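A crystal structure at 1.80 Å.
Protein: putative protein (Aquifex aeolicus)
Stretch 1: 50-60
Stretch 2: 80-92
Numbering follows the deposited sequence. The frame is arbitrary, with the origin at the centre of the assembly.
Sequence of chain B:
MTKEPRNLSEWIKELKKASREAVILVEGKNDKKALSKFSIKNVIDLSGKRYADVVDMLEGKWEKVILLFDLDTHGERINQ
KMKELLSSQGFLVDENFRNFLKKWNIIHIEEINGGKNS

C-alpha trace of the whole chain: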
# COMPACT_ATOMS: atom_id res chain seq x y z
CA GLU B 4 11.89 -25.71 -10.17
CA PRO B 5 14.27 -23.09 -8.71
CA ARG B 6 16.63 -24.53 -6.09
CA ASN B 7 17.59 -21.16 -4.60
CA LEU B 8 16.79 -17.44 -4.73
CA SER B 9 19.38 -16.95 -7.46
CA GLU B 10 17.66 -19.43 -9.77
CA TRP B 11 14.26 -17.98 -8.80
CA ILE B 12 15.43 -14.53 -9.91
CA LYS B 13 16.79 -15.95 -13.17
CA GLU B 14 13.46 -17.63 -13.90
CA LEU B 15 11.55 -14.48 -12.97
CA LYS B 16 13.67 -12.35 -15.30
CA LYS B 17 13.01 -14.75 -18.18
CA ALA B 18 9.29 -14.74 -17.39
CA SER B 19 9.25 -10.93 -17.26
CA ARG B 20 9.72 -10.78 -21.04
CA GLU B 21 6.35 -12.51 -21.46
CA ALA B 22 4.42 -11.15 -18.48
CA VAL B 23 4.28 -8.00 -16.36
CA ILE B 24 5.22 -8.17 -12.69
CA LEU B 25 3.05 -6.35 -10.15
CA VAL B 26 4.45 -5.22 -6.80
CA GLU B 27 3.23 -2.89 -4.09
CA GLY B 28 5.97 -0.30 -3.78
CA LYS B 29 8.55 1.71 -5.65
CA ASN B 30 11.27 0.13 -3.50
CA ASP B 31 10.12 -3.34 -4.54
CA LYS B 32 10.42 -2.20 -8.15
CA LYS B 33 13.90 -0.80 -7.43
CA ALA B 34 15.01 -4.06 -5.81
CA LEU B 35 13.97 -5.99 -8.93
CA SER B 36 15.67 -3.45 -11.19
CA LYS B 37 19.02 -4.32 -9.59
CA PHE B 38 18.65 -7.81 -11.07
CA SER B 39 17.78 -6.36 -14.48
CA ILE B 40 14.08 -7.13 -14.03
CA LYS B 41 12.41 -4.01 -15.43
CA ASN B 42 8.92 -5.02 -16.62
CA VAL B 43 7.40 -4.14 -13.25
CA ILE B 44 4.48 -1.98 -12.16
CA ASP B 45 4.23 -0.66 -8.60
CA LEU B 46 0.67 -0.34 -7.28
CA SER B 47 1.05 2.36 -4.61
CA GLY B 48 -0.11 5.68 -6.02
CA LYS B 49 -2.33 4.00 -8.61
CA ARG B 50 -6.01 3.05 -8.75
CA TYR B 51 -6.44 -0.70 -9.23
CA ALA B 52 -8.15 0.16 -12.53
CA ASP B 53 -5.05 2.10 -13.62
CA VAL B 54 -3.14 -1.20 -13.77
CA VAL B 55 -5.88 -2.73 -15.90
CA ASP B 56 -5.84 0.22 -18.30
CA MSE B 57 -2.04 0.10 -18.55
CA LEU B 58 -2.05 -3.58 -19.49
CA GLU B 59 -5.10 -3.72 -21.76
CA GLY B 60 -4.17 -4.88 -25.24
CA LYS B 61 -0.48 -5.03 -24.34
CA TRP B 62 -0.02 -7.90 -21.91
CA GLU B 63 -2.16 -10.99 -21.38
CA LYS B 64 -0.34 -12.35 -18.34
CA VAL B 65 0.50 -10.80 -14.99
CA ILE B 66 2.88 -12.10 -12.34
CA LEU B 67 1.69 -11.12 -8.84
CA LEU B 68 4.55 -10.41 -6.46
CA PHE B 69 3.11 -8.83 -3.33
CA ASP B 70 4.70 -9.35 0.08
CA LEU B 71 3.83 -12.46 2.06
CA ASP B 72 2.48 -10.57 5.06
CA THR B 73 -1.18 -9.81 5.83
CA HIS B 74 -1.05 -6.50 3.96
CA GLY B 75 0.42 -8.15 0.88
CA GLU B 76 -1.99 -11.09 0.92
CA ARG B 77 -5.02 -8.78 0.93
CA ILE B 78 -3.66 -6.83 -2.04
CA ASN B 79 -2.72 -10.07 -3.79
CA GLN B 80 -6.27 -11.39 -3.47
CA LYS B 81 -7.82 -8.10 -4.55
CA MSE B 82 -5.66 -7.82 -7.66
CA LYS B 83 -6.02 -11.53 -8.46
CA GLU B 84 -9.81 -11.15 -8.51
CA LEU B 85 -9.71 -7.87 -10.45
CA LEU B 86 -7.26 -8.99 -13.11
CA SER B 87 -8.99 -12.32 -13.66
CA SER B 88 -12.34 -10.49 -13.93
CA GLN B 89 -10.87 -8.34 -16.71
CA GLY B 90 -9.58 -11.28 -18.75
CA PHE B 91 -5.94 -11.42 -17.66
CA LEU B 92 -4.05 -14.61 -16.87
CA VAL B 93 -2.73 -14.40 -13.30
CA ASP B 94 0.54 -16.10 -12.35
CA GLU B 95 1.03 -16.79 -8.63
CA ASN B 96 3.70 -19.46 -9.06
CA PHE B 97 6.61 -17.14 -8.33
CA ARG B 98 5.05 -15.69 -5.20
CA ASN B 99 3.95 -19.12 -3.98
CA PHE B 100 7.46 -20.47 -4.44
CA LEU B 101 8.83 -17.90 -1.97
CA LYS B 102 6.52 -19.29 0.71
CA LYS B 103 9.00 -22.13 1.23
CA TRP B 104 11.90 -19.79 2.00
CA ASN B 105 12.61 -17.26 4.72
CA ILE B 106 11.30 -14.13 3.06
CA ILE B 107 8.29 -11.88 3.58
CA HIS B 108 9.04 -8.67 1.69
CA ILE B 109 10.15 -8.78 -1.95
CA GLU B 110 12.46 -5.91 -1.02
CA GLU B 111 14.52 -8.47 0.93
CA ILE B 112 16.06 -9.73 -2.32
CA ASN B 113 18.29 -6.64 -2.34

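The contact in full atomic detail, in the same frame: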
# COMPACT_ATOMS: atom_id res chain seq x y z
N ARG B 50 -4.70 3.64 -9.01
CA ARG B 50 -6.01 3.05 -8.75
C ARG B 50 -5.84 1.63 -9.29
O ARG B 50 -5.02 1.41 -10.18
CB ARG B 50 -7.10 3.76 -9.56
CG ARG B 50 -7.23 5.24 -9.26
CD ARG B 50 -8.09 5.92 -10.30
NE ARG B 50 -8.19 7.36 -10.07
CZ ARG B 50 -8.81 8.20 -10.89
NH1 ARG B 50 -9.37 7.76 -12.00
NH2 ARG B 50 -8.86 9.49 -10.59
N TYR B 51 -6.58 0.67 -8.75
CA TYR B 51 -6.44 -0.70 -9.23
C TYR B 51 -6.76 -0.71 -10.73
O TYR B 51 -6.10 -1.41 -11.50
CB TYR B 51 -7.38 -1.65 -8.48
CG TYR B 51 -7.25 -1.58 -6.97
CD1 TYR B 51 -6.00 -1.53 -6.37
CD2 TYR B 51 -8.38 -1.58 -6.16
CE1 TYR B 51 -5.87 -1.47 -4.98
CE2 TYR B 51 -8.26 -1.52 -4.77
CZ TYR B 51 -7.01 -1.46 -4.19
OH TYR B 51 -6.89 -1.40 -2.82
N ALA B 52 -7.75 0.08 -11.13
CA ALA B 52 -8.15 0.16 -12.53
C ALA B 52 -7.05 0.74 -13.42
O ALA B 52 -7.03 0.49 -14.62
CB ALA B 52 -9.43 0.99 -12.67
N ASP B 53 -6.14 1.52 -12.83
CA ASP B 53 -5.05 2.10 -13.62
C ASP B 53 -4.16 0.98 -14.15
O ASP B 53 -3.64 1.06 -15.27
CB ASP B 53 -4.19 3.06 -12.78
CG ASP B 53 -4.90 4.36 -12.44
OD1 ASP B 53 -5.85 4.74 -13.15
OD2 ASP B 53 -4.49 5.02 -11.46
N VAL B 54 -3.97 -0.07 -13.35
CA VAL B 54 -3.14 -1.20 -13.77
C VAL B 54 -3.81 -1.91 -14.94
O VAL B 54 -3.16 -2.28 -15.92
CB VAL B 54 -2.95 -2.20 -12.61
CG1 VAL B 54 -2.19 -3.43 -13.09
CG2 VAL B 54 -2.20 -1.52 -11.47
N VAL B 55 -5.12 -2.09 -14.84
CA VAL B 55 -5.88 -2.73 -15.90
C VAL B 55 -5.73 -1.94 -17.20
O VAL B 55 -5.43 -2.50 -18.26
CB VAL B 55 -7.38 -2.80 -15.54
CG1 VAL B 55 -8.18 -3.38 -16.71
CG2 VAL B 55 -7.57 -3.67 -14.30
N ASP B 56 -5.94 -0.63 -17.12
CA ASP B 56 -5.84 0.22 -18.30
C ASP B 56 -4.45 0.22 -18.92
O ASP B 56 -4.31 0.31 -20.15
CB ASP B 56 -6.27 1.65 -17.96
CG ASP B 56 -7.74 1.74 -17.56
OD1 ASP B 56 -8.52 0.85 -17.96
OD2 ASP B 56 -8.11 2.70 -16.85
N MSE B 57 -3.42 0.13 -18.08
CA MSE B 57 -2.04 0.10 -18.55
C MSE B 57 -1.70 -1.18 -19.30
O MSE B 57 -0.88 -1.17 -20.22
CB MSE B 57 -1.08 0.22 -17.36
CG MSE B 57 -1.03 1.57 -16.70
SE MSE B 57 -0.01 1.47 -15.05
CE MSE B 57 1.78 1.46 -15.79
N LEU B 58 -2.32 -2.28 -18.89
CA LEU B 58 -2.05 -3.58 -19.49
C LEU B 58 -2.94 -3.97 -20.67
O LEU B 58 -2.54 -4.77 -21.51
CB LEU B 58 -2.14 -4.67 -18.42
CG LEU B 58 -1.26 -4.50 -17.19
CD1 LEU B 58 -1.58 -5.59 -16.18
CD2 LEU B 58 0.21 -4.54 -17.58
N GLU B 59 -4.14 -3.41 -20.71
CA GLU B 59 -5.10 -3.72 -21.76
C GLU B 59 -4.51 -3.69 -23.16
O GLU B 59 -3.94 -2.68 -23.58
CB GLU B 59 -6.29 -2.76 -21.70
CG GLU B 59 -7.47 -3.23 -22.53
CD GLU B 59 -8.58 -2.21 -22.61
OE1 GLU B 59 -8.74 -1.42 -21.65
OE2 GLU B 59 -9.30 -2.21 -23.62
N GLY B 60 -4.67 -4.80 -23.88
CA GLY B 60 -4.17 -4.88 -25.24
C GLY B 60 -2.66 -4.94 -25.40
O GLY B 60 -2.15 -4.94 -26.52
N GLN B 80 -4.94 -10.87 -3.20
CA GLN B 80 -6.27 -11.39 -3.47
C GLN B 80 -7.13 -10.42 -4.26
O GLN B 80 -7.84 -10.81 -5.18
CB GLN B 80 -6.97 -11.75 -2.16
CG GLN B 80 -6.33 -12.92 -1.43
CD GLN B 80 -6.09 -14.10 -2.35
OE1 GLN B 80 -7.01 -14.60 -3.00
NE2 GLN B 80 -4.84 -14.56 -2.41
N LYS B 81 -7.06 -9.15 -3.88
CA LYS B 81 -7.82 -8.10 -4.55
C LYS B 81 -7.43 -8.00 -6.03
O LYS B 81 -8.29 -7.98 -6.91
CB LYS B 81 -7.57 -6.76 -3.87
CG LYS B 81 -8.21 -5.56 -4.55
CD LYS B 81 -9.72 -5.64 -4.48
CE LYS B 81 -10.35 -4.31 -4.85
NZ LYS B 81 -11.83 -4.35 -4.65
N MSE B 82 -6.13 -7.94 -6.29
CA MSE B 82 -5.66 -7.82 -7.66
C MSE B 82 -5.88 -9.11 -8.45
O MSE B 82 -6.14 -9.07 -9.64
CB MSE B 82 -4.19 -7.42 -7.69
CG MSE B 82 -3.93 -6.05 -7.08
SE MSE B 82 -4.97 -4.65 -7.94
CE MSE B 82 -4.42 -5.06 -9.77
N LYS B 83 -5.79 -10.26 -7.78
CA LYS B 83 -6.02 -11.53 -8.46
C LYS B 83 -7.46 -11.54 -8.99
O LYS B 83 -7.71 -11.85 -10.16
CB LYS B 83 -5.82 -12.69 -7.49
CG LYS B 83 -6.07 -14.06 -8.10
CD LYS B 83 -5.89 -15.13 -7.04
CE LYS B 83 -6.19 -16.51 -7.60
NZ LYS B 83 -5.95 -17.55 -6.56
N GLU B 84 -8.40 -11.18 -8.13
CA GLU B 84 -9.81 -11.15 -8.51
C GLU B 84 -10.07 -10.12 -9.61
O GLU B 84 -10.76 -10.41 -10.59
CB GLU B 84 -10.67 -10.84 -7.28
CG GLU B 84 -12.18 -10.75 -7.54
CD GLU B 84 -12.74 -11.96 -8.27
OE1 GLU B 84 -12.28 -13.10 -8.00
OE2 GLU B 84 -13.65 -11.77 -9.11
N LEU B 85 -9.52 -8.92 -9.46
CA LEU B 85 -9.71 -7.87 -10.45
C LEU B 85 -9.15 -8.24 -11.81
O LEU B 85 -9.85 -8.17 -12.82
CB LEU B 85 -9.08 -6.55 -9.99
CG LEU B 85 -9.16 -5.41 -11.02
CD1 LEU B 85 -10.61 -5.13 -11.37
CD2 LEU B 85 -8.49 -4.17 -10.46
N LEU B 86 -7.88 -8.64 -11.85
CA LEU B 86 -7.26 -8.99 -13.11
C LEU B 86 -7.96 -10.15 -13.80
O LEU B 86 -8.19 -10.11 -15.01
CB LEU B 86 -5.77 -9.28 -12.91
CG LEU B 86 -4.95 -8.03 -12.53
CD1 LEU B 86 -3.56 -8.43 -12.10
CD2 LEU B 86 -4.89 -7.06 -13.71
N SER B 87 -8.31 -11.18 -13.04
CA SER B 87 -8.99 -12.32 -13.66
C SER B 87 -10.35 -11.87 -14.20
O SER B 87 -10.79 -12.34 -15.26
CB SER B 87 -9.14 -13.47 -12.66
OG SER B 87 -9.96 -13.11 -11.56
N SER B 88 -11.02 -10.96 -13.50
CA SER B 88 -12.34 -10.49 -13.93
C SER B 88 -12.24 -9.71 -15.24
O SER B 88 -13.21 -9.64 -15.99
CB SER B 88 -12.99 -9.61 -12.87
OG SER B 88 -12.44 -8.30 -12.87
N GLN B 89 -11.07 -9.13 -15.50
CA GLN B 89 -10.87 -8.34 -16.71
C GLN B 89 -10.28 -9.13 -17.87
O GLN B 89 -9.96 -8.56 -18.92
CB GLN B 89 -9.98 -7.13 -16.41
CG GLN B 89 -10.49 -6.25 -15.26
CD GLN B 89 -11.89 -5.69 -15.52
OE1 GLN B 89 -12.14 -5.07 -16.54
NE2 GLN B 89 -12.79 -5.92 -14.57
N GLY B 90 -10.11 -10.44 -17.68
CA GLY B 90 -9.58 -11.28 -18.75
C GLY B 90 -8.09 -11.57 -18.77
O GLY B 90 -7.59 -12.16 -19.73
N PHE B 91 -7.37 -11.16 -17.72
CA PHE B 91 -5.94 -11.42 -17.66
C PHE B 91 -5.63 -12.77 -17.04
O PHE B 91 -6.40 -13.28 -16.22
CB PHE B 91 -5.24 -10.34 -16.82
CG PHE B 91 -5.29 -8.97 -17.44
CD1 PHE B 91 -4.37 -8.61 -18.42
CD2 PHE B 91 -6.26 -8.06 -17.05
CE1 PHE B 91 -4.42 -7.35 -19.01
CE2 PHE B 91 -6.32 -6.79 -17.63
CZ PHE B 91 -5.40 -6.44 -18.61
N LEU B 92 -4.50 -13.35 -17.43
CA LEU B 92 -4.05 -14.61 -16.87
C LEU B 92 -3.17 -14.20 -15.69
O LEU B 92 -2.25 -13.40 -15.84
CB LEU B 92 -3.22 -15.40 -17.89
CG LEU B 92 -4.02 -15.88 -19.11
CD1 LEU B 92 -3.09 -16.53 -20.12
CD2 LEU B 92 -5.09 -16.85 -18.65

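The most unusual feature of this contact is a selenium atom set against an aromatic ring: SE of selenomethionine Met82 lies 3.6 Å from CD1 of Tyr51 and 4.5 Å from the centroid of its ring, approaching obliquely, 46° off the ring normal. No hydrogen bond crosses between the stretches, so the 484 Å² buried here rests on shape and apolar packing.

The two helices run in the same general direction at 42°, their axes 10.5 Å apart at closest. Register follows the helical repeat: Tyr51 pairs with Met82 and Val55 with Leu86, one turn further along each helix, and Glu59 then meets Phe91 beyond the helix end.

The CB of Tyr51 points toward the other helix, and the m rotamer lays the ring along Lys81 and Met82. Lys81 covers one ring face with CG, and its CE comes within 3.5 Å of Tyr51 CE2; the long aliphatic stem packs while the amine stays at the exposed margin. The Tyr51 hydroxyl is hydrogen-bonded elsewhere in the structure, so its polar end is satisfied while the ring packs against this contact. Met82 starts sideways from its backbone, but three successive m torsions bring its end across, with CE 4.3 Å from Val54 CB.

The CB of Leu85 points toward the other helix, and its CD2 serves two neighbours, 3.4 Å from Tyr51 CB and 4.0 Å from Val55 CG2. Val55, though directed sideways, packs CG2 on Leu85 and CG1 on Phe91 CE2 (4.0 Å), and both methyls lie about 4.0 Å from Gln89 CG. A compact branched residue thus reaches both the helix and the segment after it. The buried Leu86 sends CD2 to 4.4 Å from Leu58 CD1.

Helix 80-88 finishes in a Schellman motif, with Phe91 N hydrogen-bonded to Leu86 O at 3.0 Å and Gly90 N to Ser87 O at 3.2 Å. Gly90 takes positive phi, where a CB would jam against the preceding carbonyl oxygen; that turn calls for glycine. Beyond it, Phe91 points back toward the first helix, its CE1 3.6 Å from Leu58 CB, and Glu59 N lies at the ring edge, 3.9 Å from CZ of Phe91. Glu59 N already donates a hydrogen bond to Val55 O at 2.9 Å, so the ring packs beside a satisfied polar group.

The rule is economical: apolar residues along the seam, amphipathic chains at its margin, and a glycine turn that delivers one last aromatic.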